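Local coordinates for protein LipS lipolytic enzyme (Unidentified, PDB 4FBL) that probably hydrolyses the ester bonds of lipids, as a thermostable lipase of the alpha/beta hydrolase fold, at residues V48-G53 with A77-A82; G53-H58 with A110-L115; G147-N152 with L275-K280; L133-A138 with M212-V217. All coordinates share one frame; numbering follows the deposited sequence.

Overall arrangement
Contacts 1, 2 and 3 all reach the same mixed sheet, and contact 4 lies beside it between helical segments. Contact 1 is partly buried, at the strand starts, its centre about 19 Å from the centre of the chain, and is mainly polar. Contacts 2, 3 and 4 are buried, nearer that centre, and rest on apolar packing. Contacts 1 and 2 share G53 and both use strand 52-57, once as a strand neighbour and once as a floor for helix 101-118. Contact 3 sets helix 267-279 against strand 147-151, and its I278 touches Y79 of contact 1 and V54 of contact 2. Contact 4 meets contact 3 where A138 packs on I148.

Contact 1: V48-G53 with A77-A82; sequences VGSRIG and AGYTVA
G49 and S50 fold round T80 where two parallel strands, 52-57 and 80-83, begin to pair; with helix 68-76 between them in sequence they form a beta-alpha-beta unit. Threonine suits this place because its hydroxyl works both ways. With OG1 anti to its own carbonyl carbon (chi1 -62°), it accepts the N-H of G49, with G49 N to T80 OG1 at 2.8 Å. The same OG1 donates to S50 O at 2.7 Å, arriving in the carbonyl plane on a lone pair. The methyl CG2 is left to pack on W114 of helix 101-118. G78 closes helix 68-76 in a Schellman motif, its positive phi suiting glycine. Its carbonyl turns to the other segment, where S50 N donates to G78 O over 2.9 Å (160°). Glycine suits position 49, its CA 3.4 Å from G78 O, because a side chain there would point at the other segment and collide with that oxygen. S50 OG lies between its backbone N and carbonyl carbon (chi1 59°), where it weakly accepts I52 N. Beside this polar network is one apolar patch: I52 and Y79 run side by side, with I52 CG2 3.8 Å from Y79 CD1. The carbonyl O of I52, in the ring plane at its edge, also accepts T80 N at 3.2 Å. At the G53-T80 parallel bridge, G53 CA approaches T80 O to 3.1 Å in a CA-H...O contact.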
# COMPACT_ATOMS: atom_id res chain seq x y z
N VAL C 48 -11.63 25.02 21.19
CA VAL C 48 -10.78 26.12 20.73
C VAL C 48 -10.06 26.71 21.96
O VAL C 48 -10.68 26.89 22.98
CB VAL C 48 -11.61 27.19 20.09
CG1 VAL C 48 -10.71 28.41 19.58
CG2 VAL C 48 -12.54 26.56 19.03
N GLY C 49 -8.75 26.97 21.85
CA GLY C 49 -7.96 27.39 23.04
C GLY C 49 -6.88 28.36 22.55
O GLY C 49 -7.19 29.26 21.80
N SER C 50 -5.61 28.09 22.84
CA SER C 50 -4.50 28.93 22.34
C SER C 50 -4.10 28.76 20.91
O SER C 50 -4.65 27.96 20.14
CB SER C 50 -3.24 28.78 23.16
OG SER C 50 -2.76 27.43 23.20
N ARG C 51 -3.10 29.56 20.59
CA ARG C 51 -2.44 29.60 19.34
C ARG C 51 -1.64 28.31 19.05
O ARG C 51 -1.13 28.15 17.99
CB ARG C 51 -1.53 30.80 19.34
CG ARG C 51 -0.54 30.91 20.51
CD ARG C 51 0.01 32.31 20.66
NE ARG C 51 1.22 32.42 21.48
CZ ARG C 51 1.26 32.94 22.69
NH1 ARG C 51 0.17 33.40 23.23
NH2 ARG C 51 2.39 32.98 23.37
N ILE C 52 -1.54 27.42 20.00
CA ILE C 52 -0.88 26.10 19.70
C ILE C 52 -1.98 25.02 19.59
O ILE C 52 -2.80 24.92 20.48
CB ILE C 52 0.11 25.77 20.77
CG1 ILE C 52 1.27 26.83 20.76
CG2 ILE C 52 0.78 24.32 20.48
CD1 ILE C 52 2.11 26.73 22.08
N GLY C 53 -1.99 24.26 18.49
CA GLY C 53 -3.10 23.28 18.31
C GLY C 53 -2.63 21.82 18.10
O GLY C 53 -1.49 21.60 17.68
N ALA C 77 -5.42 21.50 29.09
CA ALA C 77 -4.19 22.22 29.23
C ALA C 77 -4.26 23.53 28.45
O ALA C 77 -3.37 24.36 28.54
CB ALA C 77 -3.02 21.37 28.87
N GLY C 78 -5.33 23.76 27.69
CA GLY C 78 -5.44 25.08 27.05
C GLY C 78 -5.20 25.11 25.57
O GLY C 78 -5.45 26.11 24.92
N TYR C 79 -4.73 23.99 25.00
CA TYR C 79 -4.46 23.90 23.54
C TYR C 79 -5.76 23.91 22.71
O TYR C 79 -6.71 23.43 23.21
CB TYR C 79 -3.64 22.59 23.22
CG TYR C 79 -2.26 22.66 23.91
CD1 TYR C 79 -1.32 23.61 23.52
CD2 TYR C 79 -1.97 21.85 25.01
CE1 TYR C 79 -0.09 23.76 24.20
CE2 TYR C 79 -0.70 21.97 25.68
CZ TYR C 79 0.19 22.92 25.27
OH TYR C 79 1.43 22.99 25.89
N THR C 80 -5.75 24.43 21.50
CA THR C 80 -6.81 24.14 20.49
C THR C 80 -6.64 22.65 20.06
O THR C 80 -5.48 22.17 19.96
CB THR C 80 -6.68 25.11 19.31
OG1 THR C 80 -6.89 26.47 19.80
CG2 THR C 80 -7.69 24.86 18.19
N VAL C 81 -7.77 21.92 19.93
CA VAL C 81 -7.81 20.45 19.75
C VAL C 81 -8.80 20.11 18.64
O VAL C 81 -9.96 20.60 18.67
CB VAL C 81 -8.18 19.64 21.03
CG1 VAL C 81 -8.08 18.12 20.74
CG2 VAL C 81 -7.18 19.92 22.21
N ALA C 82 -8.36 19.35 17.63
CA ALA C 82 -9.29 18.72 16.63
C ALA C 82 -9.08 17.21 16.71
O ALA C 82 -7.97 16.72 16.40
CB ALA C 82 -8.99 19.21 15.19

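Contact 2: G53-H58 with A110-L115; sequences GVLVSH and AAMRWL
In the helix-on-sheet layer of this alpha/beta hydrolase, L55 of strand 52-57 fits against A111, M112 and L115 of helix 101-118. The short segments run nearly antiparallel, at 162°, with axes 9.0 Å apart. L55 and L115 carry the larger share of the contact, and L55 spreads over three helix residues. CB is nearest L115, at 3.5 Å from L115 CD1. With CG anti to the backbone N (chi1 -156°), the branch point comes down on the methyl of A111, L55 CG to A111 CB being 3.8 Å. L55 CD1 continues to M112 CG at 3.6 Å, while the sulfur end of that methionine leads away from the strand. Alanine suits position 111 because its short side chain lets the leucine branch come close to the helix. L115 CD1 also covers the strand backbone, lying 3.7 Å from L55 N, and its other methyl, CD2, is 4.4 Å from G53 CA; that closeness suits a glycine. Purely apolar groups fit here, since the strand's backbone polar groups bond to neighbouring strands. V54 and V56 point to the other side of the sheet, onto F74 of helix 68-76. The strand then leads through H58 to G59, F60, T61 and G62, which line the spermidine site, consistent with the oxyanion-hole loop that follows this strand in alpha/beta-hydrolase lipases.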
# COMPACT_ATOMS: atom_id res chain seq x y z
N GLY C 53 -1.99 24.26 18.49
CA GLY C 53 -3.10 23.28 18.31
C GLY C 53 -2.63 21.82 18.10
O GLY C 53 -1.49 21.60 17.68
N VAL C 54 -3.49 20.86 18.41
CA VAL C 54 -3.13 19.42 18.33
C VAL C 54 -4.22 18.73 17.51
O VAL C 54 -5.43 18.85 17.88
CB VAL C 54 -3.06 18.70 19.72
CG1 VAL C 54 -2.43 17.28 19.60
CG2 VAL C 54 -2.26 19.56 20.74
N LEU C 55 -3.80 17.97 16.49
CA LEU C 55 -4.71 17.19 15.68
C LEU C 55 -4.59 15.78 16.24
O LEU C 55 -3.47 15.29 16.38
CB LEU C 55 -4.21 17.25 14.22
CG LEU C 55 -5.29 16.99 13.14
CD1 LEU C 55 -4.70 17.28 11.74
CD2 LEU C 55 -5.79 15.54 13.14
N VAL C 56 -5.72 15.16 16.61
CA VAL C 56 -5.73 13.85 17.23
C VAL C 56 -6.50 12.86 16.41
O VAL C 56 -7.70 13.06 16.21
CB VAL C 56 -6.38 13.89 18.67
CG1 VAL C 56 -6.19 12.52 19.33
CG2 VAL C 56 -5.73 15.03 19.50
N SER C 57 -5.85 11.79 15.93
CA SER C 57 -6.54 10.92 14.96
C SER C 57 -6.78 9.50 15.52
O SER C 57 -5.82 8.84 15.94
CB SER C 57 -5.67 10.76 13.68
OG SER C 57 -6.42 9.91 12.80
N HIS C 58 -8.00 9.01 15.52
CA HIS C 58 -8.23 7.59 15.88
C HIS C 58 -7.87 6.62 14.67
O HIS C 58 -7.40 7.07 13.62
CB HIS C 58 -9.70 7.38 16.35
CG HIS C 58 -10.73 7.54 15.25
ND1 HIS C 58 -10.96 6.56 14.32
CD2 HIS C 58 -11.56 8.56 14.91
CE1 HIS C 58 -11.91 6.96 13.47
NE2 HIS C 58 -12.26 8.19 13.79
N ALA C 110 -8.69 18.48 6.14
CA ALA C 110 -9.67 19.44 6.67
C ALA C 110 -9.44 19.75 8.17
O ALA C 110 -9.70 20.88 8.60
CB ALA C 110 -11.13 18.91 6.50
N ALA C 111 -9.05 18.78 8.98
CA ALA C 111 -8.76 19.08 10.42
C ALA C 111 -7.52 20.01 10.52
O ALA C 111 -7.40 20.92 11.40
CB ALA C 111 -8.51 17.72 11.23
N MET C 112 -6.56 19.78 9.62
CA MET C 112 -5.34 20.65 9.56
C MET C 112 -5.78 22.03 9.16
O MET C 112 -5.30 22.99 9.71
CB MET C 112 -4.35 20.22 8.47
CG MET C 112 -3.48 19.09 8.92
SD MET C 112 -2.40 18.47 7.60
CE MET C 112 -1.45 20.00 7.28
N ARG C 113 -6.70 22.15 8.20
CA ARG C 113 -7.15 23.49 7.80
C ARG C 113 -7.92 24.19 8.94
O ARG C 113 -7.79 25.40 9.11
CB ARG C 113 -7.97 23.43 6.51
CG ARG C 113 -7.01 22.99 5.36
CD ARG C 113 -7.71 22.68 4.04
NE ARG C 113 -6.73 22.55 2.95
CZ ARG C 113 -7.00 22.05 1.74
NH1 ARG C 113 -8.22 21.59 1.46
NH2 ARG C 113 -6.03 21.98 0.82
N TRP C 114 -8.69 23.44 9.72
CA TRP C 114 -9.49 23.99 10.82
C TRP C 114 -8.54 24.53 11.92
O TRP C 114 -8.76 25.63 12.47
CB TRP C 114 -10.44 22.91 11.36
CG TRP C 114 -11.32 23.32 12.50
CD1 TRP C 114 -12.60 23.78 12.42
CD2 TRP C 114 -11.00 23.28 13.93
NE1 TRP C 114 -13.10 24.03 13.70
CE2 TRP C 114 -12.14 23.75 14.64
CE3 TRP C 114 -9.83 22.92 14.67
CZ2 TRP C 114 -12.19 23.81 16.07
CZ3 TRP C 114 -9.85 23.01 16.10
CH2 TRP C 114 -11.03 23.47 16.78
N LEU C 115 -7.47 23.76 12.18
CA LEU C 115 -6.47 24.15 13.17
C LEU C 115 -5.69 25.35 12.69
O LEU C 115 -5.43 26.20 13.47
CB LEU C 115 -5.48 23.01 13.47
CG LEU C 115 -6.00 21.84 14.23
CD1 LEU C 115 -4.99 20.71 14.27
CD2 LEU C 115 -6.43 22.15 15.66

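Contact 3: G147-N152 with L275-K280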
# COMPACT_ATOMS: atom_id res chain seq x y z
N GLY C 147 5.84 19.06 15.72
CA GLY C 147 6.14 17.79 16.37
C GLY C 147 5.04 16.77 16.13
O GLY C 147 3.88 17.12 15.86
N ILE C 148 5.38 15.47 16.21
CA ILE C 148 4.36 14.44 16.05
C ILE C 148 4.58 13.37 17.16
O ILE C 148 5.71 13.17 17.62
CB ILE C 148 4.36 13.72 14.61
CG1 ILE C 148 5.75 13.19 14.28
CG2 ILE C 148 3.89 14.69 13.48
CD1 ILE C 148 5.85 12.01 13.21
N MET C 149 3.48 12.67 17.51
CA MET C 149 3.51 11.60 18.50
C MET C 149 2.71 10.40 17.95
O MET C 149 1.64 10.15 18.39
CB MET C 149 2.86 12.13 19.79
CG MET C 149 3.53 13.50 20.29
SD MET C 149 2.59 14.95 19.63
CE MET C 149 1.42 15.11 20.94
N PRO C 150 3.24 9.67 16.97
CA PRO C 150 2.51 8.45 16.56
C PRO C 150 2.52 7.36 17.68
O PRO C 150 3.53 7.06 18.32
CB PRO C 150 3.25 8.03 15.30
CG PRO C 150 4.73 8.51 15.53
CD PRO C 150 4.59 9.75 16.40
N ILE C 151 1.36 6.77 17.89
CA ILE C 151 1.18 5.76 18.92
C ILE C 151 0.80 4.43 18.25
O ILE C 151 -0.26 4.34 17.61
CB ILE C 151 0.01 6.19 19.83
CG1 ILE C 151 0.29 7.59 20.47
CG2 ILE C 151 -0.14 5.19 20.97
CD1 ILE C 151 -0.93 8.19 21.26
N ASN C 152 1.63 3.41 18.45
CA ASN C 152 1.38 2.10 17.82
C ASN C 152 1.00 2.16 16.32
O ASN C 152 0.04 1.53 15.88
CB ASN C 152 0.29 1.38 18.62
CG ASN C 152 0.80 0.84 19.91
OD1 ASN C 152 1.99 0.56 20.04
ND2 ASN C 152 -0.10 0.72 20.92
N LEU C 275 2.12 15.86 26.59
CA LEU C 275 2.00 17.33 27.01
C LEU C 275 3.40 17.93 27.20
O LEU C 275 3.70 19.05 26.72
CB LEU C 275 1.23 17.40 28.35
CG LEU C 275 -0.29 17.28 28.29
CD1 LEU C 275 -0.91 17.09 29.72
CD2 LEU C 275 -0.85 18.52 27.59
N ALA C 276 4.29 17.16 27.83
CA ALA C 276 5.69 17.61 28.03
C ALA C 276 6.42 17.91 26.67
O ALA C 276 7.19 18.92 26.47
CB ALA C 276 6.44 16.56 28.86
N PHE C 277 6.18 17.02 25.73
CA PHE C 277 6.74 17.10 24.40
C PHE C 277 6.24 18.34 23.64
O PHE C 277 7.02 19.06 22.99
CB PHE C 277 6.31 15.82 23.66
CG PHE C 277 6.76 15.79 22.16
CD1 PHE C 277 8.10 15.56 21.81
CD2 PHE C 277 5.84 16.03 21.16
CE1 PHE C 277 8.47 15.54 20.42
CE2 PHE C 277 6.22 16.06 19.78
CZ PHE C 277 7.47 15.78 19.42
N ILE C 278 4.94 18.56 23.68
CA ILE C 278 4.38 19.79 23.15
C ILE C 278 4.97 21.07 23.75
O ILE C 278 5.32 21.98 22.95
CB ILE C 278 2.84 19.86 23.33
CG1 ILE C 278 2.15 18.81 22.42
CG2 ILE C 278 2.26 21.24 23.00
CD1 ILE C 278 0.63 18.46 22.87
N ARG C 279 5.01 21.18 25.09
CA ARG C 279 5.62 22.39 25.76
C ARG C 279 7.07 22.63 25.39
O ARG C 279 7.62 23.75 25.51
CB ARG C 279 5.76 22.15 27.28
CG ARG C 279 4.60 22.24 28.11
CD ARG C 279 5.08 22.47 29.63
NE ARG C 279 5.79 21.31 30.25
CZ ARG C 279 5.20 20.14 30.56
NH1 ARG C 279 3.88 19.86 30.31
NH2 ARG C 279 5.97 19.22 31.10
N LYS C 280 7.76 21.53 25.11
CA LYS C 280 9.19 21.65 24.87
C LYS C 280 9.54 21.75 23.41
O LYS C 280 10.70 21.81 23.09
CB LYS C 280 10.00 20.56 25.54
CG LYS C 280 10.69 21.14 26.79
CD LYS C 280 10.87 20.16 27.90
CE LYS C 280 9.65 19.34 28.12
NZ LYS C 280 10.01 18.27 29.12
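M149 and F277 form the tight part of the contact between strand 147-151 and helix 267-279, where the short segments run nearly antiparallel (165°) with axes 9.4 Å apart. F277 has CG anti to the backbone N (chi1 176°), which directs the ring at the strand. M149 CG approaches it obliquely, 3.5 Å from F277 CD2. The methionine sulfur adds a Met-aromatic contact, M149 SD being 4.8 Å from the centroid of the F277 ring and again oblique to it. Methionine is well suited because its unbranched chain can bend, here at both chi2 and chi3. Its methyl thereby turns to the neighbouring helix residue, bringing M149 CE 3.9 Å from I278 CD1, with the two side chains at about a right angle. The ring also presses on the strand backbone: F277 CE2 lies 3.8 Å from G147 CA, and F277 CZ lies 3.6 Å from I148 O. A glycine at 147 leaves this space to the phenylalanine. F123 and L222 on the adjoining strands also pack on the ring.

The other side of the helix is much looser. A276 is only partly covered, and R279 and K280 are exposed, as suits charged chains. At the far end of the strand, N152 ND2 bonds to the main-chain O of H259, a residue of the spermidine pocket, and N152 OD1 to S226 N. A C-terminal helix packed lengthwise on the central sheet is a standard feature of the alpha/beta hydrolase fold.

Contact 4: L133-A138 with M212-V217; sequences LTVWAA and MLLPRV
W136 has CG anti to its backbone N (chi1 167°), and L213 has CG beside the N, anti to the carbonyl carbon (chi1 -69°). These torsions start the two side chains in the same direction; they lie alongside each other, with L213 CD1 3.5 Å from W136 CD1. The same leucine methyl also covers the helix backbone, at 3.6 Å from W136 O. A second cluster forms round V135, whose CG1 meets L214 CD2 at 3.7 Å. V217 comes in at about a right angle to V135, its CG2 4.2 Å from V135 CG1, and its other methyl packs on alanine, V217 CG1 to A138 CB being 4.0 Å. Compact residues suit that last pair, because the backbones come close there, with A138 CA and V217 CA 5.5 Å apart; the wider spacing at V135-L214 and W136-L213 takes leucine. A 3-10 turn over 214-216 brings V217 to the surface of helix 129-140, held by R216 N donating to L213 O at 2.8 Å. R216 reaches the end of the helix by its guanidinium, where NH1 bonds to G139 O.

F167 of the second subunit packs on W136 and A163 of that subunit on L213, so this contact forms part of the interface between the two subunits. Within the chain, helix 129-140 follows the probable nucleophile elbow and is flanked by helix 101-118 through W136; T134 and A137 rest on M124 of strand 121-127, while helix 200-213 packs on it through V209 and A210.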
# COMPACT_ATOMS: atom_id res chain seq x y z
N LEU C 133 -1.36 7.88 9.71
CA LEU C 133 -1.77 9.16 9.22
C LEU C 133 -0.95 10.37 9.75
O LEU C 133 -0.79 11.38 9.03
CB LEU C 133 -3.27 9.38 9.41
CG LEU C 133 -4.21 8.56 8.49
CD1 LEU C 133 -5.61 8.55 9.07
CD2 LEU C 133 -4.21 9.18 7.06
N THR C 134 -0.50 10.26 10.99
CA THR C 134 0.32 11.26 11.64
C THR C 134 1.68 11.28 10.86
O THR C 134 2.17 12.37 10.46
CB THR C 134 0.55 10.86 13.11
OG1 THR C 134 -0.68 10.95 13.82
CG2 THR C 134 1.57 11.73 13.81
N VAL C 135 2.26 10.09 10.62
CA VAL C 135 3.48 9.97 9.81
C VAL C 135 3.21 10.46 8.40
O VAL C 135 4.01 11.18 7.86
CB VAL C 135 4.03 8.56 9.78
CG1 VAL C 135 5.25 8.48 8.78
CG2 VAL C 135 4.51 8.18 11.18
N TRP C 136 2.08 10.12 7.81
CA TRP C 136 1.79 10.58 6.46
C TRP C 136 1.73 12.09 6.43
O TRP C 136 2.26 12.71 5.46
CB TRP C 136 0.44 10.01 5.93
CG TRP C 136 -0.01 10.68 4.71
CD1 TRP C 136 0.37 10.40 3.38
CD2 TRP C 136 -0.95 11.76 4.63
NE1 TRP C 136 -0.24 11.28 2.51
CE2 TRP C 136 -1.07 12.12 3.23
CE3 TRP C 136 -1.71 12.44 5.58
CZ2 TRP C 136 -1.90 13.18 2.78
CZ3 TRP C 136 -2.54 13.50 5.13
CH2 TRP C 136 -2.63 13.84 3.73
N ALA C 137 1.07 12.73 7.42
CA ALA C 137 0.91 14.21 7.26
C ALA C 137 2.26 14.96 7.50
O ALA C 137 2.52 15.94 6.82
CB ALA C 137 -0.18 14.76 8.22
N ALA C 138 3.10 14.48 8.41
CA ALA C 138 4.40 15.08 8.66
C ALA C 138 5.39 14.90 7.47
O ALA C 138 6.31 15.73 7.31
CB ALA C 138 5.03 14.53 9.97
N MET C 212 6.78 4.90 2.99
CA MET C 212 7.62 5.45 1.89
C MET C 212 8.00 6.97 2.09
O MET C 212 9.08 7.43 1.66
CB MET C 212 6.87 5.26 0.56
CG MET C 212 7.86 5.31 -0.68
SD MET C 212 7.08 5.02 -2.27
CE MET C 212 6.16 3.45 -1.91
N LEU C 213 7.13 7.74 2.78
CA LEU C 213 7.44 9.11 3.20
C LEU C 213 8.43 9.33 4.37
O LEU C 213 8.91 10.46 4.58
CB LEU C 213 6.15 9.80 3.58
CG LEU C 213 5.22 10.08 2.44
CD1 LEU C 213 3.82 10.65 2.94
CD2 LEU C 213 5.83 11.15 1.52
N LEU C 214 8.73 8.30 5.15
CA LEU C 214 9.52 8.45 6.32
C LEU C 214 10.76 9.39 6.19
O LEU C 214 10.95 10.22 7.06
CB LEU C 214 9.93 7.08 6.85
CG LEU C 214 8.91 6.28 7.69
CD1 LEU C 214 9.32 4.78 7.91
CD2 LEU C 214 8.65 6.92 9.03
N PRO C 215 11.62 9.25 5.14
CA PRO C 215 12.84 10.09 4.99
C PRO C 215 12.46 11.59 4.95
O PRO C 215 13.20 12.46 5.35
CB PRO C 215 13.40 9.63 3.60
CG PRO C 215 13.01 8.10 3.63
CD PRO C 215 11.53 8.23 4.06
N ARG C 216 11.27 11.90 4.49
CA ARG C 216 10.80 13.28 4.47
C ARG C 216 10.29 13.86 5.77
O ARG C 216 10.12 15.10 5.88
CB ARG C 216 9.66 13.38 3.52
CG ARG C 216 10.01 13.56 2.07
CD ARG C 216 8.66 13.47 1.44
NE ARG C 216 8.55 14.24 0.24
CZ ARG C 216 7.77 15.29 0.01
NH1 ARG C 216 6.94 15.84 0.89
NH2 ARG C 216 7.86 15.78 -1.21
N VAL C 217 10.06 13.02 6.77
CA VAL C 217 9.61 13.54 8.09
C VAL C 217 10.81 14.15 8.80
O VAL C 217 11.78 13.44 8.98
CB VAL C 217 9.07 12.43 9.02
CG1 VAL C 217 8.71 13.03 10.37
CG2 VAL C 217 7.84 11.75 8.38